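Local coordinates for hypothetical protein (Staphylococcus aureus subsp. aureus, PDB 2IL5), which is of unknown function but belongs to the Activator of Hsp90 ATPase homolog 1-like family and probably shares the Bet v 1-like fold, at residues Val16-Leu21 and Met120-Arg125; Phe43-Arg48 and Ile65-Arg70. All blocks are in the same frame, centred on the assembly; numbering follows the deposited sequence.

Interaction 1: residues Val16-Leu21 and Met120-Arg125; sequences VEIEKL and MLFYYR
Phe122 and Tyr124 both hold CG anti to the backbone N (chi1 near 167°), which puts each CG beside the carbonyl carbon. CE2 of Phe122 is met near the ring plane, at its edge, by CG1 of Val16 at 4.1 Å, while CD2 of the same ring reaches CB of Ile18. Tyr124 rests CD2 against CB of Val16 at 4.0 Å. Beta-branched Val16 and Ile18 suit an extended strand, and their CB atoms, with CG1 of Val16, are what touch the rings. At the far end Lys20, bent at chi2 (-67°), lies side by side with Met120, a selenomethionine, with Lys20 CG 3.9 Å from Met120 CE; the aliphatic part serves the apolar face while NZ forms a salt bridge with Glu155.

The backbones are antiparallel, with Val16–Tyr124, Ile18–Phe122 and Lys20–Met120 as hydrogen-bonded pairs; the bond from Met120 N to Lys20 O is 2.7 Å long and nearly straight at 175°. The pairing joins the first and last strands of the helix-grip fold of the Bet v 1-like clan, and helix 136-166 covers the face that carries Phe122, whose ring meets Phe154 and Phe158. The hydroxyl of buried Tyr124 is hydrogen-bonded to Tyr146 and Asp104.

Glu17, Glu19, Leu121 and Tyr123 occupy the other face. There CD2 of Leu121 lies 3.6 Å from CG of Glu19, whose extended chain offers methylenes to the leucine and sends OE2 to Gln119. Tyr123 takes CG of Glu17 at its ring edge; its OH is hydrogen-bonded to Glu15 OE2 and accepts an in-plane bond from Arg125 NH1.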
# COMPACT_ATOMS: atom_id res chain seq x y z
N VAL A 16 -7.50 -5.46 -5.87
CA VAL A 16 -8.20 -4.65 -4.90
C VAL A 16 -8.36 -3.25 -5.48
O VAL A 16 -7.42 -2.66 -5.99
CB VAL A 16 -7.47 -4.71 -3.50
CG1 VAL A 16 -7.99 -3.66 -2.55
CG2 VAL A 16 -7.63 -6.14 -2.87
N GLU A 17 -9.59 -2.73 -5.44
CA GLU A 17 -9.88 -1.42 -5.96
C GLU A 17 -10.54 -0.65 -4.86
O GLU A 17 -11.59 -1.06 -4.37
CB GLU A 17 -10.79 -1.51 -7.18
CG GLU A 17 -10.09 -2.10 -8.41
CD GLU A 17 -11.02 -2.22 -9.58
OE1 GLU A 17 -11.94 -3.07 -9.51
OE2 GLU A 17 -10.84 -1.48 -10.57
N ILE A 18 -9.91 0.44 -4.45
CA ILE A 18 -10.45 1.27 -3.37
C ILE A 18 -10.54 2.74 -3.78
O ILE A 18 -9.59 3.31 -4.32
CB ILE A 18 -9.64 1.12 -2.03
CG1 ILE A 18 -9.75 -0.33 -1.49
CG2 ILE A 18 -10.12 2.16 -1.00
CD1 ILE A 18 -8.96 -0.62 -0.21
N GLU A 19 -11.71 3.34 -3.57
CA GLU A 19 -11.89 4.79 -3.75
C GLU A 19 -12.09 5.48 -2.39
O GLU A 19 -12.96 5.08 -1.61
CB GLU A 19 -13.09 5.10 -4.66
CG GLU A 19 -13.40 6.59 -4.74
CD GLU A 19 -14.58 6.94 -5.62
OE1 GLU A 19 -15.37 6.04 -5.98
OE2 GLU A 19 -14.72 8.12 -5.95
N LYS A 20 -11.27 6.50 -2.12
CA LYS A 20 -11.48 7.37 -0.94
C LYS A 20 -11.64 8.83 -1.34
O LYS A 20 -10.93 9.32 -2.22
CB LYS A 20 -10.31 7.26 0.02
CG LYS A 20 -10.13 5.90 0.65
CD LYS A 20 -11.28 5.62 1.57
CE LYS A 20 -11.21 4.22 2.11
NZ LYS A 20 -12.30 4.03 3.11
N LEU A 21 -12.57 9.52 -0.68
CA LEU A 21 -12.79 10.98 -0.81
C LEU A 21 -12.36 11.71 0.48
O LEU A 21 -12.87 11.45 1.55
CB LEU A 21 -14.26 11.30 -1.12
CG LEU A 21 -14.87 10.76 -2.43
CD1 LEU A 21 -16.38 11.05 -2.48
CD2 LEU A 21 -14.22 11.32 -3.67
N MSE A 120 -9.10 9.77 -4.16
CA MSE A 120 -7.99 8.86 -4.24
C MSE A 120 -8.48 7.53 -4.73
O MSE A 120 -9.33 6.91 -4.10
CB MSE A 120 -7.29 8.73 -2.90
CG MSE A 120 -6.04 7.85 -2.94
SE MSE A 120 -5.31 7.48 -1.16
CE MSE A 120 -6.42 6.03 -0.57
N LEU A 121 -7.93 7.12 -5.88
CA LEU A 121 -8.23 5.86 -6.53
C LEU A 121 -7.02 4.89 -6.46
O LEU A 121 -5.95 5.10 -7.07
CB LEU A 121 -8.73 6.09 -7.95
CG LEU A 121 -9.93 7.04 -8.09
CD1 LEU A 121 -10.13 7.50 -9.54
CD2 LEU A 121 -11.20 6.38 -7.54
N PHE A 122 -7.23 3.84 -5.67
CA PHE A 122 -6.19 2.89 -5.34
C PHE A 122 -6.45 1.57 -6.03
O PHE A 122 -7.54 1.01 -5.91
CB PHE A 122 -6.09 2.74 -3.79
CG PHE A 122 -5.22 1.56 -3.32
CD1 PHE A 122 -3.84 1.70 -3.17
CD2 PHE A 122 -5.82 0.31 -2.99
CE1 PHE A 122 -3.08 0.64 -2.69
CE2 PHE A 122 -5.07 -0.77 -2.53
CZ PHE A 122 -3.71 -0.61 -2.36
N TYR A 123 -5.44 1.06 -6.73
CA TYR A 123 -5.51 -0.27 -7.35
C TYR A 123 -4.36 -1.13 -6.83
O TYR A 123 -3.26 -0.66 -6.77
CB TYR A 123 -5.39 -0.14 -8.87
CG TYR A 123 -5.13 -1.46 -9.58
CD1 TYR A 123 -6.16 -2.33 -9.86
CD2 TYR A 123 -3.83 -1.82 -9.96
CE1 TYR A 123 -5.93 -3.56 -10.56
CE2 TYR A 123 -3.59 -3.01 -10.65
CZ TYR A 123 -4.67 -3.89 -10.95
OH TYR A 123 -4.44 -5.10 -11.58
N TYR A 124 -4.62 -2.39 -6.51
CA TYR A 124 -3.59 -3.31 -6.06
C TYR A 124 -3.77 -4.66 -6.72
O TYR A 124 -4.90 -5.16 -6.81
CB TYR A 124 -3.70 -3.45 -4.55
CG TYR A 124 -2.94 -4.59 -3.86
CD1 TYR A 124 -1.60 -4.45 -3.49
CD2 TYR A 124 -3.62 -5.78 -3.52
CE1 TYR A 124 -0.93 -5.47 -2.78
CE2 TYR A 124 -2.96 -6.83 -2.85
CZ TYR A 124 -1.63 -6.67 -2.46
OH TYR A 124 -1.01 -7.72 -1.80
N ARG A 125 -2.65 -5.24 -7.16
CA ARG A 125 -2.63 -6.57 -7.78
C ARG A 125 -1.64 -7.48 -7.05
O ARG A 125 -0.49 -7.10 -6.82
CB ARG A 125 -2.29 -6.47 -9.24
CG ARG A 125 -2.62 -7.75 -9.95
CD ARG A 125 -2.32 -7.74 -11.42
NE ARG A 125 -1.00 -7.31 -11.82
CZ ARG A 125 -0.72 -6.12 -12.39
NH1 ARG A 125 -1.64 -5.17 -12.53
NH2 ARG A 125 0.51 -5.86 -12.77

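Interaction 2: residues Phe43-Arg48 and Ile65-Arg70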
# COMPACT_ATOMS: atom_id res chain seq x y z
N PHE A 43 2.34 3.31 6.42
CA PHE A 43 2.47 2.39 5.29
C PHE A 43 3.16 1.11 5.72
O PHE A 43 4.39 1.08 5.79
CB PHE A 43 3.23 3.04 4.14
CG PHE A 43 3.19 2.26 2.88
CD1 PHE A 43 4.25 1.44 2.51
CD2 PHE A 43 2.06 2.32 2.06
CE1 PHE A 43 4.20 0.69 1.33
CE2 PHE A 43 2.00 1.56 0.89
CZ PHE A 43 3.09 0.75 0.53
N MSE A 44 2.36 0.08 6.01
CA MSE A 44 2.81 -1.24 6.53
C MSE A 44 3.56 -1.15 7.85
O MSE A 44 4.25 -2.07 8.25
CB MSE A 44 3.67 -1.98 5.50
CG MSE A 44 3.20 -1.87 4.08
SE MSE A 44 1.98 -3.28 3.61
CE MSE A 44 3.02 -4.89 4.02
N THR A 45 3.42 -0.01 8.51
CA THR A 45 4.10 0.20 9.75
C THR A 45 3.39 1.30 10.56
O THR A 45 2.32 1.78 10.15
CB THR A 45 5.57 0.50 9.45
OG1 THR A 45 6.35 0.39 10.64
CG2 THR A 45 5.72 1.86 8.77
N SER A 46 3.93 1.66 11.72
CA SER A 46 3.42 2.82 12.47
C SER A 46 4.54 3.46 13.27
O SER A 46 5.64 2.87 13.37
CB SER A 46 2.23 2.45 13.37
OG SER A 46 2.66 1.59 14.40
N ALA A 47 4.28 4.65 13.82
CA ALA A 47 5.26 5.36 14.62
C ALA A 47 5.89 4.48 15.69
O ALA A 47 7.12 4.48 15.84
CB ALA A 47 4.63 6.63 15.28
N ARG A 48 5.06 3.71 16.40
CA ARG A 48 5.53 2.89 17.51
C ARG A 48 6.14 1.56 17.18
O ARG A 48 6.99 1.09 17.92
CB ARG A 48 4.46 2.72 18.60
CG ARG A 48 4.50 3.89 19.54
CD ARG A 48 3.44 3.80 20.61
NE ARG A 48 3.82 3.04 21.79
CZ ARG A 48 4.71 3.43 22.71
NH1 ARG A 48 4.94 2.68 23.77
NH2 ARG A 48 5.37 4.56 22.57
N ILE A 65 11.11 -1.05 4.62
CA ILE A 65 10.43 -0.86 5.90
C ILE A 65 10.57 -2.14 6.73
O ILE A 65 10.27 -3.25 6.25
CB ILE A 65 8.93 -0.53 5.70
CG1 ILE A 65 8.79 0.77 4.90
CG2 ILE A 65 8.21 -0.51 7.05
CD1 ILE A 65 7.38 1.13 4.45
N VAL A 66 11.08 -1.97 7.96
CA VAL A 66 11.18 -3.04 8.96
C VAL A 66 10.22 -2.71 10.12
O VAL A 66 10.33 -1.68 10.78
CB VAL A 66 12.62 -3.18 9.45
CG1 VAL A 66 12.77 -4.35 10.37
CG2 VAL A 66 13.58 -3.31 8.26
N ASP A 67 9.24 -3.58 10.34
CA ASP A 67 8.16 -3.34 11.28
C ASP A 67 8.20 -4.41 12.36
O ASP A 67 8.23 -5.62 12.05
CB ASP A 67 6.80 -3.35 10.58
CG ASP A 67 5.67 -2.84 11.47
OD1 ASP A 67 5.75 -1.69 11.96
OD2 ASP A 67 4.70 -3.59 11.70
N GLN A 68 8.21 -3.95 13.62
CA GLN A 68 8.16 -4.79 14.81
C GLN A 68 6.81 -5.48 15.03
O GLN A 68 5.79 -4.83 15.22
CB GLN A 68 8.53 -3.95 16.04
CG GLN A 68 8.81 -4.76 17.31
CD GLN A 68 10.01 -5.65 17.18
OE1 GLN A 68 9.88 -6.87 17.04
NE2 GLN A 68 11.19 -5.05 17.19
N GLN A 69 6.83 -6.80 15.01
CA GLN A 69 5.67 -7.62 15.39
C GLN A 69 5.92 -8.24 16.76
O GLN A 69 6.95 -7.98 17.37
CB GLN A 69 5.47 -8.72 14.35
CG GLN A 69 5.30 -8.20 12.91
CD GLN A 69 3.89 -7.71 12.67
OE1 GLN A 69 3.56 -6.55 12.96
NE2 GLN A 69 3.05 -8.59 12.13
N ARG A 70 4.98 -9.06 17.22
CA ARG A 70 5.06 -9.66 18.55
C ARG A 70 6.24 -10.66 18.71
O ARG A 70 6.80 -11.13 17.72
CB ARG A 70 3.71 -10.30 18.94
CG ARG A 70 2.59 -9.29 19.08
CD ARG A 70 1.40 -9.89 19.74
NE ARG A 70 1.61 -10.07 21.17
CZ ARG A 70 1.38 -9.16 22.11
NH1 ARG A 70 1.60 -9.46 23.38
NH2 ARG A 70 0.93 -7.95 21.80
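Ile65, Thr45 and Asp67 carry this contact, in which the loop between helix 36-39 and strand 50-55 of a helix-grip fold folds back over strand 62-68. Ile65 loses the most surface, and its two branches divide the work. CG2 packs against Thr45, 3.7 Å from its CB and close to its methyl, whereas CD1 reaches the plane of the Phe43 ring at its edge, 3.7 Å from CD1 of the phenylalanine, the two side chains crossing at about a right angle. A branched, wholly apolar residue fits here, since it meets a methyl-bearing threonine and an aromatic ring together. Phe43 also touches Met92 and Ile94 of strand 89-94, while CG of Met44, a selenomethionine, lies over one face of its ring, toward the rim.

Two residues along the strand, Asp67 also points toward the loop. Thr45 and Asp67 are both buried, and their polar ends meet each other as well as Thr49 and Asn50: OD1 is also hydrogen-bonded to Thr49 OG1, and Thr45 OG1 to Asn50 ND2. Thr45 holds OG1 anti to the backbone N (chi1 -166°). This hydroxyl gives its hydrogen bond to Asp67 OD1 from above the carboxylate, 37° out of its plane; the modelled OG1 to OD1 distance of 2.5 Å is doubtfully short.

Overall arrangement
Both contacts belong to the same seven-stranded antiparallel sheet, on opposite sides of the chain's centre, their own centres about 22 Å apart. Interaction 1 joins two neighbouring strands, one of them outermost, and repeats its backbone bonds regularly; one face is buried under helix 136-166, the other carries exposed charged residues. Interaction 2 is mostly buried and fastens an irregular loop onto strand 62-68, relying on side chains: one hydroxyl-carboxylate bond set beside apolar contacts. Along the chain it is nested within the loop that interaction 1 closes. Helix 136-166 reaches both, touching Val16, Ile18, Met120 and Tyr124 in interaction 1 and Met44 and Ser46 in interaction 2.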